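Local coordinates for adapter protein MecA 2 (Bacillus subtilis, PDB 3JTN) that targets unfolded and aggregated proteins and the competence factor ComK to the ClpC protease and takes part in Spx degradation, here represented by its ClpC-interacting C-terminal domain, at residues Thr29-Tyr33 against Arg69-Lys75; Ile3-Phe7 against Leu56-Pro62; Gly24-Gly28 against Ala82-Ile86. All coordinates share one frame; numbering follows the deposited sequence.

Contact 1. Residues Thr29-Tyr33 against Arg69-Lys75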
# COMPACT_ATOMS: atom_id res chain seq x y z
N THR A 29 -1.53 0.18 4.90
CA THR A 29 -2.42 -0.90 5.26
C THR A 29 -2.67 -1.76 4.05
O THR A 29 -3.19 -1.30 3.04
CB THR A 29 -3.73 -0.36 5.79
OG1 THR A 29 -3.52 0.15 7.11
CG2 THR A 29 -4.76 -1.48 5.84
N VAL A 30 -2.29 -3.02 4.16
CA VAL A 30 -2.49 -3.97 3.07
C VAL A 30 -3.79 -4.73 3.26
O VAL A 30 -4.01 -5.32 4.32
CB VAL A 30 -1.34 -4.98 2.97
CG1 VAL A 30 -1.65 -6.05 1.93
CG2 VAL A 30 -0.03 -4.26 2.66
N TYR A 31 -4.63 -4.71 2.24
CA TYR A 31 -5.85 -5.52 2.22
C TYR A 31 -5.75 -6.58 1.14
O TYR A 31 -5.08 -6.39 0.14
CB TYR A 31 -7.06 -4.65 1.92
CG TYR A 31 -7.36 -3.61 2.96
CD1 TYR A 31 -8.07 -3.93 4.11
CD2 TYR A 31 -6.95 -2.29 2.79
CE1 TYR A 31 -8.35 -2.96 5.07
CE2 TYR A 31 -7.23 -1.32 3.74
CZ TYR A 31 -7.93 -1.66 4.88
OH TYR A 31 -8.20 -0.70 5.83
N HIS A 32 -6.44 -7.70 1.35
CA HIS A 32 -6.63 -8.67 0.28
C HIS A 32 -8.11 -8.73 -0.02
O HIS A 32 -8.93 -8.99 0.85
CB HIS A 32 -6.13 -10.07 0.66
CG HIS A 32 -6.30 -11.08 -0.43
ND1 HIS A 32 -5.46 -11.14 -1.52
CD2 HIS A 32 -7.21 -12.06 -0.60
CE1 HIS A 32 -5.85 -12.12 -2.32
NE2 HIS A 32 -6.91 -12.69 -1.78
N TYR A 33 -8.46 -8.47 -1.27
CA TYR A 33 -9.85 -8.43 -1.66
C TYR A 33 -9.99 -8.89 -3.10
O TYR A 33 -9.23 -8.45 -3.97
CB TYR A 33 -10.41 -7.01 -1.47
CG TYR A 33 -11.81 -6.82 -2.01
CD1 TYR A 33 -12.91 -7.28 -1.30
CD2 TYR A 33 -12.02 -6.20 -3.23
CE1 TYR A 33 -14.19 -7.12 -1.79
CE2 TYR A 33 -13.30 -6.03 -3.73
CZ TYR A 33 -14.38 -6.50 -3.00
OH TYR A 33 -15.65 -6.33 -3.50
N ARG A 69 -15.16 -0.46 1.18
CA ARG A 69 -15.29 -1.75 0.52
C ARG A 69 -14.19 -2.70 1.00
O ARG A 69 -14.43 -3.89 1.22
CB ARG A 69 -15.19 -1.59 -0.99
CG ARG A 69 -15.65 -2.82 -1.76
CD ARG A 69 -17.17 -2.97 -1.68
NE ARG A 69 -17.68 -4.01 -2.57
CZ ARG A 69 -18.12 -5.20 -2.17
NH1 ARG A 69 -18.12 -5.51 -0.89
NH2 ARG A 69 -18.57 -6.07 -3.06
N LEU A 70 -12.99 -2.15 1.16
CA LEU A 70 -11.84 -2.94 1.59
C LEU A 70 -11.89 -3.33 3.07
O LEU A 70 -11.44 -4.41 3.44
CB LEU A 70 -10.53 -2.21 1.27
CG LEU A 70 -10.06 -2.22 -0.19
CD1 LEU A 70 -8.70 -1.53 -0.36
CD2 LEU A 70 -10.00 -3.63 -0.74
N GLN A 71 -12.41 -2.46 3.91
CA GLN A 71 -12.38 -2.73 5.35
C GLN A 71 -13.56 -3.57 5.84
O GLN A 71 -13.44 -4.30 6.82
CB GLN A 71 -12.31 -1.43 6.13
CG GLN A 71 -13.65 -0.75 6.29
CD GLN A 71 -13.50 0.73 6.49
OE1 GLN A 71 -14.49 1.45 6.68
NE2 GLN A 71 -12.26 1.22 6.44
N GLU A 72 -14.70 -3.47 5.17
CA GLU A 72 -15.86 -4.24 5.61
C GLU A 72 -15.95 -5.55 4.85
O GLU A 72 -16.57 -6.51 5.32
CB GLU A 72 -17.15 -3.42 5.47
CG GLU A 72 -18.42 -4.22 5.76
CD GLU A 72 -18.56 -4.63 7.22
OE1 GLU A 72 -18.80 -5.83 7.50
OE2 GLU A 72 -18.42 -3.75 8.10
N TYR A 73 -15.33 -5.61 3.68
CA TYR A 73 -15.46 -6.79 2.82
C TYR A 73 -14.12 -7.43 2.40
O TYR A 73 -14.10 -8.54 1.88
CB TYR A 73 -16.31 -6.46 1.60
CG TYR A 73 -17.65 -5.83 1.95
CD1 TYR A 73 -18.77 -6.62 2.15
CD2 TYR A 73 -17.78 -4.46 2.08
CE1 TYR A 73 -20.00 -6.05 2.48
CE2 TYR A 73 -19.00 -3.88 2.40
CZ TYR A 73 -20.11 -4.68 2.60
OH TYR A 73 -21.32 -4.12 2.92
N GLY A 74 -13.01 -6.74 2.63
CA GLY A 74 -11.71 -7.27 2.30
C GLY A 74 -11.02 -7.92 3.49
O GLY A 74 -11.53 -7.87 4.61
N LYS A 75 -9.87 -8.54 3.24
CA LYS A 75 -9.10 -9.16 4.31
C LYS A 75 -7.96 -8.23 4.75
O LYS A 75 -7.16 -7.77 3.92
CB LYS A 75 -8.56 -10.53 3.88
CG LYS A 75 -7.69 -11.26 4.90
CD LYS A 75 -8.42 -11.52 6.22
CE LYS A 75 -7.52 -12.23 7.24
NZ LYS A 75 -7.91 -11.96 8.65
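His32 and Lys75 form an antiparallel hydrogen-bonded pair: His32 N gives to Lys75 O at 2.7 Å and Lys75 N to His32 O at 2.6 Å. Tyr31 CA adds a CA-H...O contact to the same Lys75 O at 3.1 Å. The axis of helix 69-73 crosses that of strand 29-33 at 68°. Leu70 reaches two tyrosines. Leu70 CB lies over one face of the Tyr31 ring, 3.9 Å from the Tyr31 centroid. Leu70 CD2 rests on Tyr33 CB at 3.5 Å. Tyr33 holds CG anti to the backbone N (chi1 173°), which lays its ring along the last helical turn. The ring edge meets Tyr73 O. The hydroxyl lies over a face of the Arg69 guanidinium, without a hydrogen bond. A serine in place of Tyr33 would probably leave a gap beside Leu70 CD2 and take the cover from the guanidinium. At Gly74 a CB would collide with Leu70 O, which suits glycine to this turn. Phe38 and Leu65 also touch Leu70 and Tyr33. The arrangement is that of a helix laid on a sheet and turning directly into an edge strand, 75-78, of the antiparallel sheet in this alpha+beta domain.

Contact 2. Residues Ile3-Phe7 against Leu56-Pro62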
# COMPACT_ATOMS: atom_id res chain seq x y z
N ILE A 3 -5.46 7.32 -0.50
CA ILE A 3 -4.66 6.58 -1.47
C ILE A 3 -4.84 5.08 -1.31
O ILE A 3 -4.61 4.54 -0.24
CB ILE A 3 -3.18 6.87 -1.29
CG1 ILE A 3 -2.95 8.33 -0.94
CG2 ILE A 3 -2.39 6.46 -2.53
CD1 ILE A 3 -1.49 8.71 -0.93
N ILE A 4 -5.21 4.42 -2.40
CA ILE A 4 -5.31 2.97 -2.42
C ILE A 4 -4.87 2.50 -3.79
O ILE A 4 -5.43 2.92 -4.80
CB ILE A 4 -6.75 2.49 -2.20
CG1 ILE A 4 -7.37 3.17 -0.98
CG2 ILE A 4 -6.80 0.99 -2.04
CD1 ILE A 4 -8.79 2.71 -0.67
N TYR A 5 -3.88 1.62 -3.82
CA TYR A 5 -3.47 1.03 -5.08
C TYR A 5 -3.73 -0.46 -5.05
O TYR A 5 -3.63 -1.08 -4.01
CB TYR A 5 -1.99 1.33 -5.36
CG TYR A 5 -1.82 2.52 -6.26
CD1 TYR A 5 -1.08 2.44 -7.43
CD2 TYR A 5 -2.45 3.73 -5.97
CE1 TYR A 5 -0.94 3.53 -8.26
CE2 TYR A 5 -2.32 4.83 -6.80
CZ TYR A 5 -1.57 4.72 -7.95
OH TYR A 5 -1.42 5.81 -8.78
N GLN A 6 -4.13 -1.01 -6.19
CA GLN A 6 -4.21 -2.45 -6.30
C GLN A 6 -2.89 -2.93 -6.86
O GLN A 6 -2.16 -2.17 -7.50
CB GLN A 6 -5.39 -2.88 -7.19
CG GLN A 6 -5.32 -2.44 -8.63
CD GLN A 6 -6.60 -2.80 -9.37
OE1 GLN A 6 -7.02 -2.08 -10.28
NE2 GLN A 6 -7.23 -3.90 -8.98
N PHE A 7 -2.57 -4.19 -6.61
CA PHE A 7 -1.28 -4.71 -7.01
C PHE A 7 -1.42 -6.04 -7.73
O PHE A 7 -2.30 -6.84 -7.41
CB PHE A 7 -0.36 -4.80 -5.79
CG PHE A 7 0.02 -3.46 -5.24
CD1 PHE A 7 1.15 -2.80 -5.71
CD2 PHE A 7 -0.78 -2.83 -4.30
CE1 PHE A 7 1.48 -1.55 -5.23
CE2 PHE A 7 -0.46 -1.58 -3.82
CZ PHE A 7 0.67 -0.94 -4.28
N LEU A 56 3.84 4.88 -6.14
CA LEU A 56 2.87 3.80 -6.04
C LEU A 56 2.58 3.20 -7.41
O LEU A 56 2.47 1.98 -7.54
CB LEU A 56 1.56 4.28 -5.43
CG LEU A 56 1.49 4.35 -3.91
CD1 LEU A 56 0.05 4.58 -3.50
CD2 LEU A 56 2.03 3.07 -3.30
N ALA A 57 2.46 4.08 -8.40
CA ALA A 57 2.14 3.70 -9.78
C ALA A 57 3.21 2.83 -10.43
O ALA A 57 2.93 2.09 -11.38
CB ALA A 57 1.89 4.93 -10.63
N GLU A 58 4.44 2.95 -9.94
CA GLU A 58 5.54 2.12 -10.44
C GLU A 58 5.29 0.67 -10.07
O GLU A 58 5.74 -0.24 -10.74
CB GLU A 58 6.87 2.57 -9.84
CG GLU A 58 7.40 3.91 -10.35
CD GLU A 58 8.54 4.45 -9.49
OE1 GLU A 58 8.78 3.90 -8.40
OE2 GLU A 58 9.19 5.44 -9.91
N TYR A 59 4.56 0.45 -8.98
CA TYR A 59 4.40 -0.90 -8.45
C TYR A 59 2.99 -1.46 -8.57
O TYR A 59 2.79 -2.67 -8.65
CB TYR A 59 4.87 -0.95 -7.01
CG TYR A 59 6.36 -0.73 -6.86
CD1 TYR A 59 7.25 -1.78 -7.01
CD2 TYR A 59 6.86 0.53 -6.58
CE1 TYR A 59 8.62 -1.58 -6.89
CE2 TYR A 59 8.23 0.74 -6.44
CZ TYR A 59 9.10 -0.33 -6.60
OH TYR A 59 10.46 -0.14 -6.46
N GLY A 60 2.00 -0.57 -8.60
CA GLY A 60 0.63 -1.00 -8.65
C GLY A 60 -0.18 -0.07 -9.53
O GLY A 60 0.35 0.85 -10.15
N ASN A 61 -1.48 -0.32 -9.57
CA ASN A 61 -2.37 0.47 -10.37
C ASN A 61 -3.46 1.07 -9.49
O ASN A 61 -3.80 0.50 -8.46
CB ASN A 61 -2.97 -0.38 -11.49
CG ASN A 61 -1.96 -0.70 -12.58
OD1 ASN A 61 -1.84 0.04 -13.56
ND2 ASN A 61 -1.21 -1.78 -12.39
N PRO A 62 -3.99 2.23 -9.89
CA PRO A 62 -5.03 2.83 -9.07
C PRO A 62 -6.19 1.84 -8.98
O PRO A 62 -6.27 0.87 -9.75
CB PRO A 62 -5.46 4.07 -9.87
CG PRO A 62 -4.41 4.25 -10.93
CD PRO A 62 -3.85 2.88 -11.19
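Leu56 and Tyr5 are brought together by their first torsions. Leu56 keeps CG anti to its carbonyl carbon (chi1 -84°), and its CD1 reaches strand 3-7. Tyr5 has chi1 -96°, away from the usual staggered values, and this turns its ring into the angle between the helix end and Asn61-Pro62. The ring is covered on both faces. Leu56 CB stands over the centre of one, 3.7 Å from the Tyr5 centroid. Pro62 CA stands over the opposite one, 4.0 Å from that centroid. Both are CH-pi contacts, and together they probably limit the tilt of the ring. The backbone of Gly60 lies at the ring edge, and Ala57 CB comes to 3.9 Å from Tyr5 OH. Leu56 CD1 also presses on Ile3 CG2 at 3.2 Å, a tight fit. Phe7 meets the end of the helix edge-on, its CD1 3.4 Å from Tyr59 O. A CB on Gly60 would clash with both Gln6 O and the Phe7 ring. Two backbone bonds tie the two segments: Gln6 N to Asn61 O at 2.7 Å and Asn61 N to Gln6 O at 2.9 Å. The Gln6 side chain runs past Asn61 O, and its NE2 bonds Gln36 OE1. Leu56 O takes both Tyr59 N and Gly60 N as the helix closes. Strand 3-7 thus lies between short edge strand 61-62 and strand 36-41. Helix 49-59 covers its Tyr5 face, where Leu16 of helix 10-22 packs on Leu56, Tyr59 and Phe7.

Contact 3. Residues Gly24-Gly28 against Ala82-Ile86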
# COMPACT_ATOMS: atom_id res chain seq x y z
N GLY A 24 10.75 7.33 3.77
CA GLY A 24 10.25 7.55 5.12
C GLY A 24 8.79 7.18 5.37
O GLY A 24 8.24 7.53 6.42
N ILE A 25 8.14 6.49 4.42
CA ILE A 25 6.76 6.03 4.62
C ILE A 25 6.77 4.60 5.14
O ILE A 25 6.86 3.65 4.36
CB ILE A 25 5.94 6.07 3.31
CG1 ILE A 25 5.84 7.48 2.75
CG2 ILE A 25 4.56 5.48 3.52
CD1 ILE A 25 5.88 8.53 3.78
N THR A 26 6.67 4.45 6.45
CA THR A 26 6.87 3.15 7.08
C THR A 26 5.55 2.47 7.46
O THR A 26 5.53 1.40 8.06
CB THR A 26 7.81 3.30 8.31
OG1 THR A 26 9.13 3.65 7.86
CG2 THR A 26 7.90 2.02 9.10
N GLY A 27 4.44 3.07 7.06
CA GLY A 27 3.14 2.55 7.43
C GLY A 27 2.48 1.76 6.32
O GLY A 27 3.05 0.81 5.80
N GLY A 28 1.26 2.14 5.96
CA GLY A 28 0.53 1.42 4.95
C GLY A 28 -0.38 0.34 5.52
O GLY A 28 -0.06 -0.33 6.49
N ALA A 82 2.30 -1.98 7.30
CA ALA A 82 2.63 -2.76 6.11
C ALA A 82 4.10 -2.70 5.72
O ALA A 82 4.78 -3.73 5.59
CB ALA A 82 1.78 -2.33 4.95
N VAL A 83 4.60 -1.49 5.49
CA VAL A 83 5.96 -1.33 4.97
C VAL A 83 6.98 -1.81 5.97
O VAL A 83 7.98 -2.42 5.60
CB VAL A 83 6.29 0.11 4.60
CG1 VAL A 83 7.77 0.24 4.33
CG2 VAL A 83 5.47 0.57 3.40
N GLU A 84 6.75 -1.54 7.25
CA GLU A 84 7.75 -1.87 8.23
C GLU A 84 7.71 -3.36 8.53
O GLU A 84 8.74 -3.97 8.80
CB GLU A 84 7.57 -1.06 9.51
CG GLU A 84 6.79 -1.75 10.59
CD GLU A 84 7.44 -1.57 11.94
OE1 GLU A 84 8.37 -2.34 12.25
OE2 GLU A 84 7.02 -0.65 12.68
N THR A 85 6.52 -3.95 8.46
CA THR A 85 6.36 -5.39 8.60
C THR A 85 7.10 -6.11 7.47
O THR A 85 7.81 -7.08 7.70
CB THR A 85 4.90 -5.79 8.53
OG1 THR A 85 4.24 -5.36 9.72
CG2 THR A 85 4.77 -7.31 8.39
N ILE A 86 6.91 -5.63 6.26
CA ILE A 86 7.57 -6.20 5.10
C ILE A 86 9.08 -5.98 5.16
O ILE A 86 9.85 -6.93 5.04
CB ILE A 86 7.03 -5.59 3.81
CG1 ILE A 86 5.61 -6.11 3.56
CG2 ILE A 86 7.94 -5.94 2.65
CD1 ILE A 86 5.01 -5.62 2.26
O HOH W 1 5.22 0.87 10.61
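Gly27 and Gly28 make a backbone contact with Ala82 and Val83, in which a loop receives the start of a helix. The loop links helix 10-22 to strand 29-33, and the helix is the C-terminal one, 82-87. Val83 N gives to Gly27 O at 2.8 Å in a nearly straight bond, 173° at the hydrogen. Ala82 N gives to Gly28 O at 3.0 Å. Glu84 N makes a weak third bond to Thr26 O at 3.3 Å. The loop carbonyls therefore take N-H groups that a first helical turn cannot pair within itself. They would probably also sit well against the positive end of the helix dipole. A water bridges Thr26 O (2.6 Å) and Glu84 OE2 (3.1 Å), donating to both. Val83 leans its two methyls on the loop backbone, with CG1 and CG2 each 3.5 Å from Ile25 O. Ala82 CB lies against Gly28 O. At Gly28 (phi 92°) a side chain would run into the carbonyl O of Gly27, so glycine fits here. Leu20 packs on Val83 and Leu39 on Ala82. Gly24 is the C-prime residue of a Schellman motif that closes helix 10-22. The whole is a Schellman-ended helix followed by a glycine-containing loop, which offers its backbone carbonyls to the first N-H groups of another helix.

Overall arrangement
All three contacts are partly buried. Contacts 1 and 2 join strands of one sheet, at its two outer strands, 75-78 and 61-62. In each, a helix end and the residues after it meet a strand, with a leucine over a tyrosine face and a two-bond backbone pair. Contact 2 lies nearer the centre of the chain and holds more buried residues; contact 1 has more exposed ones. Leu70 CD1 touches Ile4 CG2 at 3.6 Å, so the two share packing. Contact 3 joins no strands and relies on loop carbonyls and a water. It meets contact 1 through Val30 CG2 and Ala82 CB, but does not touch contact 2.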